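Local coordinates for protein putative N-acetylmuramoyl-L-alanine amidase,autolysin cwp6 (Peptoclostridium difficile, PDB 5J72) that probably cleaves the amide bond between N-acetylmuramic acid and L-alanine in peptidoglycan as a zinc-dependent autolysin, and carries CWB2 modules for attachment to the cell wall, at residues K158-N163 with P175-Y180. Sequence-based numbering, arbitrary orientation. Where two conformers were deposited one is given.
Sequences KVVIVN and PLASTY
In a beta-alpha-beta unit of the first CWB2 cell wall-binding repeat, Lys158 and Val160 of strand 158-163 pack against Tyr180 and Ala177 of the following helix. Strand and helix run nearly antiparallel, 169° between their directions, with axes 9.1 Å apart. The crossover then leads into strand 184-187, which pairs in parallel with 158-163. Lys158 crosses the Tyr180 ring at about a right angle, with CD over one face toward the CG-CD1 rim and CE above the CD1-CE1 side. Its CD makes a CH-pi contact, 3.7 Å from the ring centroid and 24° off the normal. CG of Lys158 sits anti to its carbonyl carbon (chi1 -67°), and the chain stays extended as far as CE, bending only at its amino end. Leu176 CD1 lies on the opposite face, so the ring is held between two aliphatic groups. Val160 CG2 meets the ring edge in plane, 3.9 Å from Tyr180 CD2. The same methyl reaches Ala177 CB at 4.1 Å. The phenol oxygen of Tyr180 hydrogen-bonds Glu251 of helix 241-253, which ties the ring to the next CWB2 repeat. No direct hydrogen bond joins the two segments. One water bridges the backbones, accepting from Lys158 N at 3.2 Å and donating to Tyr180 O at 3.0 Å.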
loop_
_atom_site.group_PDB
_atom_site.type_symbol
_atom_site.label_atom_id
_atom_site.label_comp_id
_atom_site.label_asym_id
_atom_site.label_seq_id
_atom_site.Cartn_x
_atom_site.Cartn_y
_atom_site.Cartn_z
ATOM N N LYS A 158 19.435 -18.485 -1.503
ATOM C CA LYS A 158 19.448 -17.798 -0.207
ATOM C C LYS A 158 18.023 -17.669 0.336
ATOM O O LYS A 158 17.056 -17.586 -0.452
ATOM C CB LYS A 158 19.990 -16.373 -0.322
ATOM C CG LYS A 158 21.485 -16.322 -0.693
ATOM C CD LYS A 158 21.940 -14.824 -0.893
ATOM C CE LYS A 158 23.410 -14.613 -0.604
ATOM N NZ LYS A 158 24.209 -15.237 -1.632
ATOM N N VAL A 159 17.885 -17.681 1.643
ATOM C CA VAL A 159 16.622 -17.451 2.331
ATOM C C VAL A 159 16.936 -16.500 3.470
ATOM O O VAL A 159 17.911 -16.732 4.202
ATOM C CB VAL A 159 15.950 -18.736 2.920
ATOM C CG1 VAL A 159 14.642 -18.377 3.666
ATOM C CG2 VAL A 159 15.646 -19.752 1.786
ATOM N N VAL A 160 16.105 -15.453 3.640
ATOM C CA VAL A 160 16.264 -14.535 4.756
ATOM C C VAL A 160 15.325 -14.995 5.838
ATOM O O VAL A 160 14.174 -15.358 5.580
ATOM C CB VAL A 160 15.971 -13.095 4.317
ATOM C CG1 VAL A 160 15.951 -12.116 5.559
ATOM C CG2 VAL A 160 17.030 -12.685 3.308
ATOM N N ILE A 161 15.788 -14.962 7.084
ATOM C CA ILE A 161 14.901 -15.394 8.163
ATOM C C ILE A 161 14.788 -14.245 9.190
ATOM O O ILE A 161 15.792 -13.623 9.505
ATOM C CB ILE A 161 15.609 -16.602 8.855
ATOM C CG1 ILE A 161 15.482 -17.897 7.975
ATOM C CG2 ILE A 161 14.939 -16.801 10.225
ATOM C CD1 ILE A 161 14.134 -18.579 8.153
ATOM N N VAL A 162 13.610 -14.009 9.660
ATOM C CA VAL A 162 13.311 -12.950 10.650
ATOM C C VAL A 162 12.470 -13.660 11.683
ATOM O O VAL A 162 11.787 -14.608 11.360
ATOM C CB VAL A 162 12.488 -11.860 9.918
ATOM C CG1 VAL A 162 11.722 -11.015 10.904
ATOM C CG2 VAL A 162 13.450 -11.014 9.033
ATOM N N ASN A 163 12.537 -13.209 12.924
ATOM C CA ASN A 163 11.682 -13.748 13.967
ATOM C C ASN A 163 10.275 -13.338 13.673
ATOM O O ASN A 163 10.030 -12.120 13.581
ATOM C CB ASN A 163 12.116 -13.148 15.312
ATOM C CG ASN A 163 11.259 -13.626 16.475
ATOM O OD1 ASN A 163 10.035 -13.751 16.365
ATOM N ND2 ASN A 163 11.875 -13.968 17.637
ATOM N N PRO A 175 14.624 -4.728 1.299
ATOM C CA PRO A 175 15.581 -4.344 0.252
ATOM C C PRO A 175 16.784 -5.318 0.121
ATOM O O PRO A 175 17.354 -5.477 -0.950
ATOM C CB PRO A 175 16.005 -2.912 0.671
ATOM C CG PRO A 175 14.824 -2.412 1.430
ATOM C CD PRO A 175 14.367 -3.614 2.236
ATOM N N LEU A 176 17.166 -5.931 1.248
ATOM C CA LEU A 176 18.275 -6.906 1.178
ATOM C C LEU A 176 17.761 -8.220 0.567
ATOM O O LEU A 176 18.436 -8.805 -0.270
ATOM C CB LEU A 176 18.770 -7.175 2.586
ATOM C CG LEU A 176 19.965 -8.213 2.624
ATOM C CD1 LEU A 176 21.133 -7.695 1.737
ATOM C CD2 LEU A 176 20.471 -8.311 4.076
ATOM N N ALA A 177 16.584 -8.727 1.036
ATOM C CA ALA A 177 16.030 -9.922 0.401
ATOM C C ALA A 177 15.870 -9.699 -1.096
ATOM O O ALA A 177 16.132 -10.628 -1.870
ATOM C CB ALA A 177 14.661 -10.274 1.012
ATOM N N SER A 178 15.488 -8.484 -1.512
ATOM C CA SER A 178 15.322 -8.193 -2.932
ATOM C C SER A 178 16.667 -8.165 -3.636
ATOM O O SER A 178 16.773 -8.599 -4.794
ATOM C CB SER A 178 14.635 -6.840 -3.149
ATOM O OG SER A 178 13.477 -6.753 -2.313
ATOM N N THR A 179 17.712 -7.655 -2.956
ATOM C CA THR A 179 19.028 -7.651 -3.573
ATOM C C THR A 179 19.514 -9.105 -3.789
ATOM O O THR A 179 20.157 -9.390 -4.808
ATOM C CB THR A 179 20.024 -6.912 -2.627
ATOM O OG1 THR A 179 19.600 -5.525 -2.593
ATOM C CG2 THR A 179 21.454 -6.989 -3.138
ATOM N N TYR A 180 19.205 -9.999 -2.833
ATOM C CA TYR A 180 19.547 -11.417 -2.995
ATOM C C TYR A 180 18.546 -12.158 -3.924
ATOM O O TYR A 180 18.829 -13.285 -4.344
ATOM C CB TYR A 180 19.385 -12.155 -1.670
ATOM C CG TYR A 180 20.298 -11.767 -0.526
ATOM C CD1 TYR A 180 21.597 -11.330 -0.760
ATOM C CD2 TYR A 180 19.876 -11.884 0.784
ATOM C CE1 TYR A 180 22.454 -11.020 0.300
ATOM C CE2 TYR A 180 20.726 -11.589 1.852
ATOM C CZ TYR A 180 22.006 -11.164 1.596
ATOM O OH TYR A 180 22.790 -10.925 2.683
HETATM O O HOH W 1 18.783 -16.237 -3.621
#